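Beta-N-acetylhexosaminidase (Thermotoga neapolitana, PDB 5BZA) probably hydrolyses terminal non-reducing N-acetyl-D-hexosamine residues from N-acetyl-beta-D-hexosaminides, as a family 3 glycoside hydrolase. Local coordinates at residues B[378-391]-B[401-413]. Sequence-based numbering, arbitrary orientation.
Sequences FKVRDVIRYDIEAG and FDFVVNASKNEQV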
loop_
_atom_site.group_PDB
_atom_site.type_symbol
_atom_site.label_atom_id
_atom_site.label_comp_id
_atom_site.label_asym_id
_atom_site.label_seq_id
_atom_site.Cartn_x
_atom_site.Cartn_y
_atom_site.Cartn_z
ATOM N N PHE B 378 -28.659 -1.330 -2.271
ATOM C CA PHE B 378 -29.887 -2.035 -2.636
ATOM C C PHE B 378 -30.196 -3.130 -1.668
ATOM O O PHE B 378 -29.285 -3.800 -1.197
ATOM C CB PHE B 378 -29.785 -2.644 -4.101
ATOM C CG PHE B 378 -29.566 -1.607 -5.159
ATOM C CD1 PHE B 378 -30.634 -0.923 -5.683
ATOM C CD2 PHE B 378 -28.290 -1.231 -5.535
ATOM C CE1 PHE B 378 -30.451 0.071 -6.596
ATOM C CE2 PHE B 378 -28.095 -0.215 -6.440
ATOM C CZ PHE B 378 -29.177 0.435 -6.971
ATOM N N LYS B 379 -31.487 -3.354 -1.411
ATOM C CA LYS B 379 -31.857 -4.601 -0.744
ATOM C C LYS B 379 -31.545 -5.743 -1.724
ATOM O O LYS B 379 -31.849 -5.681 -2.929
ATOM C CB LYS B 379 -33.333 -4.624 -0.348
ATOM C CG LYS B 379 -33.858 -3.324 0.150
ATOM C CD LYS B 379 -35.302 -3.468 0.615
ATOM C CE LYS B 379 -36.191 -2.923 -0.474
ATOM N NZ LYS B 379 -37.634 -3.046 -0.172
ATOM N N VAL B 380 -30.897 -6.773 -1.206
ATOM C CA VAL B 380 -30.480 -7.887 -2.030
ATOM C C VAL B 380 -31.202 -9.162 -1.604
ATOM O O VAL B 380 -31.059 -9.601 -0.452
ATOM C CB VAL B 380 -28.973 -8.072 -1.935
ATOM C CG1 VAL B 380 -28.532 -9.349 -2.628
ATOM C CG2 VAL B 380 -28.257 -6.826 -2.502
ATOM N N ARG B 381 -31.981 -9.749 -2.515
ATOM C CA ARG B 381 -32.683 -11.013 -2.252
ATOM C C ARG B 381 -31.813 -12.232 -2.475
ATOM O O ARG B 381 -31.877 -13.178 -1.690
ATOM C CB ARG B 381 -33.944 -11.192 -3.109
ATOM C CG ARG B 381 -34.726 -12.439 -2.629
ATOM C CD ARG B 381 -36.055 -12.647 -3.315
ATOM N NE ARG B 381 -37.004 -11.577 -3.037
ATOM C CZ ARG B 381 -38.230 -11.549 -3.538
ATOM N NH1 ARG B 381 -38.645 -12.546 -4.308
ATOM N NH2 ARG B 381 -39.046 -10.544 -3.269
ATOM N N ASP B 382 -30.990 -12.232 -3.526
ATOM C CA ASP B 382 -30.123 -13.394 -3.729
ATOM C C ASP B 382 -28.857 -13.063 -4.487
ATOM O O ASP B 382 -28.782 -12.047 -5.161
ATOM C CB ASP B 382 -30.901 -14.482 -4.487
ATOM C CG ASP B 382 -30.331 -15.881 -4.265
ATOM O OD1 ASP B 382 -29.112 -16.011 -3.959
ATOM O OD2 ASP B 382 -31.113 -16.858 -4.380
ATOM N N VAL B 383 -27.854 -13.928 -4.363
ATOM C CA VAL B 383 -26.618 -13.751 -5.115
ATOM C C VAL B 383 -26.331 -15.054 -5.847
ATOM O O VAL B 383 -26.111 -16.094 -5.210
ATOM C CB VAL B 383 -25.421 -13.398 -4.212
ATOM C CG1 VAL B 383 -24.151 -13.361 -5.036
ATOM C CG2 VAL B 383 -25.643 -12.070 -3.545
ATOM N N ILE B 384 -26.334 -14.978 -7.178
ATOM C CA ILE B 384 -26.109 -16.135 -8.053
ATOM C C ILE B 384 -24.856 -15.932 -8.852
ATOM O O ILE B 384 -24.679 -14.919 -9.540
ATOM C CB ILE B 384 -27.297 -16.393 -9.017
ATOM C CG1 ILE B 384 -28.599 -16.640 -8.242
ATOM C CG2 ILE B 384 -27.009 -17.596 -9.968
ATOM C CD1 ILE B 384 -29.821 -16.538 -9.129
ATOM N N ARG B 385 -23.996 -16.930 -8.793
ATOM C CA ARG B 385 -22.715 -16.858 -9.463
ATOM C C ARG B 385 -22.826 -17.663 -10.775
ATOM O O ARG B 385 -23.083 -18.861 -10.735
ATOM C CB ARG B 385 -21.638 -17.413 -8.543
ATOM C CG ARG B 385 -21.329 -16.519 -7.311
ATOM C CD ARG B 385 -20.797 -15.134 -7.667
ATOM N NE ARG B 385 -19.754 -14.836 -6.694
ATOM C CZ ARG B 385 -18.525 -14.445 -6.994
ATOM N NH1 ARG B 385 -18.148 -14.266 -8.247
ATOM N NH2 ARG B 385 -17.667 -14.235 -6.019
ATOM N N TYR B 386 -22.748 -17.012 -11.929
ATOM C CA TYR B 386 -22.909 -17.751 -13.182
ATOM C C TYR B 386 -21.583 -17.990 -13.880
ATOM O O TYR B 386 -20.571 -17.359 -13.577
ATOM C CB TYR B 386 -23.860 -17.025 -14.127
ATOM C CG TYR B 386 -23.316 -15.755 -14.728
ATOM C CD1 TYR B 386 -23.289 -14.548 -14.009
ATOM C CD2 TYR B 386 -22.843 -15.749 -16.035
ATOM C CE1 TYR B 386 -22.796 -13.380 -14.600
ATOM C CE2 TYR B 386 -22.352 -14.598 -16.622
ATOM C CZ TYR B 386 -22.327 -13.426 -15.922
ATOM O OH TYR B 386 -21.826 -12.317 -16.566
ATOM N N ASP B 387 -21.598 -18.892 -14.850
ATOM C CA ASP B 387 -20.397 -19.239 -15.611
ATOM C C ASP B 387 -20.321 -18.310 -16.817
ATOM O O ASP B 387 -21.305 -18.154 -17.544
ATOM C CB ASP B 387 -20.493 -20.716 -16.015
ATOM C CG ASP B 387 -19.325 -21.204 -16.842
ATOM O OD1 ASP B 387 -18.477 -20.404 -17.321
ATOM O OD2 ASP B 387 -19.295 -22.437 -17.035
ATOM N N ILE B 388 -19.167 -17.680 -17.031
ATOM C CA ILE B 388 -19.085 -16.688 -18.098
ATOM C C ILE B 388 -19.129 -17.378 -19.469
ATOM O O ILE B 388 -19.636 -16.813 -20.451
ATOM C CB ILE B 388 -17.829 -15.773 -17.999
ATOM C CG1 ILE B 388 -16.537 -16.579 -18.078
ATOM C CG2 ILE B 388 -17.899 -14.858 -16.739
ATOM C CD1 ILE B 388 -15.315 -15.702 -18.200
ATOM N N GLU B 389 -18.618 -18.607 -19.523
ATOM C CA GLU B 389 -18.515 -19.334 -20.782
ATOM C C GLU B 389 -19.876 -19.951 -21.074
ATOM O O GLU B 389 -20.110 -20.486 -22.157
ATOM C CB GLU B 389 -17.428 -20.415 -20.708
ATOM C CG GLU B 389 -15.982 -19.952 -20.459
ATOM C CD GLU B 389 -15.145 -19.783 -21.739
ATOM O OE1 GLU B 389 -14.444 -20.766 -22.112
ATOM O OE2 GLU B 389 -15.153 -18.690 -22.357
ATOM N N ALA B 390 -20.792 -19.836 -20.120
ATOM C CA ALA B 390 -22.134 -20.375 -20.308
ATOM C C ALA B 390 -23.217 -19.285 -20.265
ATOM O O ALA B 390 -24.218 -19.375 -20.969
ATOM C CB ALA B 390 -22.413 -21.453 -19.274
ATOM N N GLY B 391 -23.021 -18.265 -19.428
ATOM C CA GLY B 391 -24.054 -17.270 -19.184
ATOM C C GLY B 391 -24.981 -17.702 -18.063
ATOM O O GLY B 391 -24.865 -18.812 -17.541
ATOM N N PHE B 401 -29.863 -7.662 -11.550
ATOM C CA PHE B 401 -28.641 -6.999 -11.987
ATOM C C PHE B 401 -27.780 -8.048 -12.634
ATOM O O PHE B 401 -27.234 -8.910 -11.928
ATOM C CB PHE B 401 -27.846 -6.365 -10.831
ATOM C CG PHE B 401 -28.474 -5.131 -10.223
ATOM C CD1 PHE B 401 -29.623 -4.574 -10.751
ATOM C CD2 PHE B 401 -27.843 -4.476 -9.168
ATOM C CE1 PHE B 401 -30.190 -3.434 -10.194
ATOM C CE2 PHE B 401 -28.390 -3.304 -8.603
ATOM C CZ PHE B 401 -29.566 -2.784 -9.117
ATOM N N ASP B 402 -27.621 -7.978 -13.959
ATOM C CA ASP B 402 -26.740 -8.925 -14.635
ATOM C C ASP B 402 -25.381 -8.236 -14.831
ATOM O O ASP B 402 -25.248 -7.226 -15.539
ATOM C CB ASP B 402 -27.367 -9.404 -15.964
ATOM C CG ASP B 402 -26.440 -10.315 -16.798
ATOM O OD1 ASP B 402 -25.442 -10.869 -16.257
ATOM O OD2 ASP B 402 -26.772 -10.540 -18.006
ATOM N N PHE B 403 -24.369 -8.782 -14.171
ATOM C CA PHE B 403 -23.030 -8.219 -14.294
ATOM C C PHE B 403 -22.323 -8.951 -15.412
ATOM O O PHE B 403 -21.750 -10.043 -15.252
ATOM C CB PHE B 403 -22.273 -8.301 -12.968
ATOM C CG PHE B 403 -22.804 -7.350 -11.936
ATOM C CD1 PHE B 403 -22.389 -6.023 -11.923
ATOM C CD2 PHE B 403 -23.794 -7.743 -11.059
ATOM C CE1 PHE B 403 -22.903 -5.128 -11.004
ATOM C CE2 PHE B 403 -24.315 -6.843 -10.139
ATOM C CZ PHE B 403 -23.866 -5.540 -10.116
ATOM N N VAL B 404 -22.410 -8.327 -16.571
ATOM C CA VAL B 404 -22.091 -8.986 -17.830
ATOM C C VAL B 404 -20.590 -8.987 -18.140
ATOM O O VAL B 404 -19.942 -7.940 -18.181
ATOM C CB VAL B 404 -22.817 -8.317 -18.968
ATOM C CG1 VAL B 404 -22.512 -9.047 -20.266
ATOM C CG2 VAL B 404 -24.333 -8.248 -18.671
ATOM N N VAL B 405 -20.074 -10.183 -18.393
ATOM C CA VAL B 405 -18.714 -10.423 -18.869
ATOM C C VAL B 405 -18.811 -11.330 -20.131
ATOM O O VAL B 405 -19.644 -12.257 -20.166
ATOM C CB VAL B 405 -17.864 -11.061 -17.767
ATOM C CG1 VAL B 405 -16.553 -11.597 -18.306
ATOM C CG2 VAL B 405 -17.623 -10.046 -16.638
ATOM N N ASN B 406 -18.068 -10.959 -21.189
ATOM C CA ASN B 406 -17.932 -11.688 -22.494
ATOM C C ASN B 406 -19.268 -12.268 -23.027
ATOM O O ASN B 406 -19.429 -13.474 -23.262
ATOM C CB ASN B 406 -16.809 -12.766 -22.441
ATOM C CG ASN B 406 -17.286 -14.109 -21.896
ATOM O OD1 ASN B 406 -18.018 -14.143 -20.913
ATOM N ND2 ASN B 406 -16.926 -15.207 -22.560
ATOM N N ALA B 407 -20.229 -11.375 -23.232
ATOM C CA ALA B 407 -21.557 -11.783 -23.664
ATOM C C ALA B 407 -21.504 -12.257 -25.120
ATOM O O ALA B 407 -22.396 -12.964 -25.591
ATOM C CB ALA B 407 -22.553 -10.632 -23.496
ATOM N N SER B 408 -20.441 -11.866 -25.818
ATOM C CA SER B 408 -20.312 -12.079 -27.258
ATOM C C SER B 408 -19.573 -13.358 -27.637
ATOM O O SER B 408 -19.211 -13.524 -28.803
ATOM C CB SER B 408 -19.605 -10.879 -27.890
ATOM O OG SER B 408 -20.392 -9.709 -27.741
ATOM N N LYS B 409 -19.350 -14.255 -26.673
ATOM C CA LYS B 409 -18.512 -15.425 -26.938
ATOM C C LYS B 409 -19.123 -16.240 -28.080
ATOM O O LYS B 409 -18.454 -16.615 -29.053
ATOM C CB LYS B 409 -18.406 -16.326 -25.711
ATOM C CG LYS B 409 -17.618 -17.594 -25.972
ATOM C CD LYS B 409 -17.670 -18.548 -24.793
ATOM C CE LYS B 409 -16.967 -19.872 -25.136
ATOM N NZ LYS B 409 -16.984 -20.839 -23.995
ATOM N N ASN B 410 -20.419 -16.486 -27.943
ATOM C CA ASN B 410 -21.196 -17.211 -28.919
ATOM C C ASN B 410 -22.657 -16.799 -28.763
ATOM O O ASN B 410 -22.979 -15.944 -27.935
ATOM C CB ASN B 410 -21.000 -18.724 -28.742
ATOM C CG ASN B 410 -21.498 -19.242 -27.389
ATOM O OD1 ASN B 410 -22.594 -18.901 -26.938
ATOM N ND2 ASN B 410 -20.681 -20.065 -26.738
ATOM N N GLU B 411 -23.548 -17.444 -29.497
ATOM C CA GLU B 411 -24.946 -17.033 -29.488
ATOM C C GLU B 411 -25.652 -17.583 -28.269
ATOM O O GLU B 411 -26.631 -17.015 -27.788
ATOM C CB GLU B 411 -25.651 -17.501 -30.755
ATOM C CG GLU B 411 -25.532 -16.527 -31.865
ATOM C CD GLU B 411 -26.255 -15.241 -31.545
ATOM O OE1 GLU B 411 -27.471 -15.305 -31.241
ATOM O OE2 GLU B 411 -25.605 -14.170 -31.597
ATOM N N GLN B 412 -25.113 -18.675 -27.754
ATOM C CA GLN B 412 -25.760 -19.403 -26.694
ATOM C C GLN B 412 -25.618 -18.613 -25.379
ATOM O O GLN B 412 -26.587 -18.459 -24.608
ATOM C CB GLN B 412 -25.103 -20.780 -26.595
ATOM C CG GLN B 412 -25.476 -21.650 -25.389
ATOM C CD GLN B 412 -24.795 -22.998 -25.493
ATOM O OE1 GLN B 412 -24.248 -23.327 -26.549
ATOM N NE2 GLN B 412 -24.786 -23.769 -24.400
ATOM N N VAL B 413 -24.425 -18.055 -25.176
ATOM C CA VAL B 413 -24.156 -17.132 -24.078
ATOM C C VAL B 413 -24.993 -15.863 -24.172
ATOM O O VAL B 413 -25.647 -15.431 -23.194
ATOM C CB VAL B 413 -22.660 -16.748 -24.048
ATOM C CG1 VAL B 413 -22.449 -15.456 -23.249
ATOM C CG2 VAL B 413 -21.818 -17.908 -23.508
HETATM O O HOH W 1 -21.580 -14.463 -19.843
#
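F378, just ahead of strand 380-386, and F401, in strand 399-404, make an edge-to-face (T-shaped) pair; the two strands run the same way in the C-terminal domain's mixed sheet, with strand 347-352 inserted between them. The edge of F401 stands over the face of F378, planes 85° apart, CZ of F401 lying over the ring centre and CE2 reaching F378 CD2 at 3.7 Å. F459 also meets the F378 ring edge-to-face. An alanine in place of F378 would probably leave the F401 edge with no face to pack on and F459 without its aromatic partner. At the other end, Y386 links the two segments directly. With CG set between backbone N and carbonyl carbon (chi1 71°), its ring reaches across; OH donates to F403 O at 2.6 Å, tilted 33° from the carbonyl plane, and takes a weak bond from V405 N. Just beyond, I388 CG2 packs on V405 CG1 at 3.9 Å. Against these buried, close-packed rings, the solvent side is looser: the bent side chain of exposed E389 meets the extended K409 in a salt bridge, OE1 to NZ 3.2 Å. One water, in plane at the edge of the Y386 ring, donates to both I388 O (3.1 Å) and V405 O (3.0 Å).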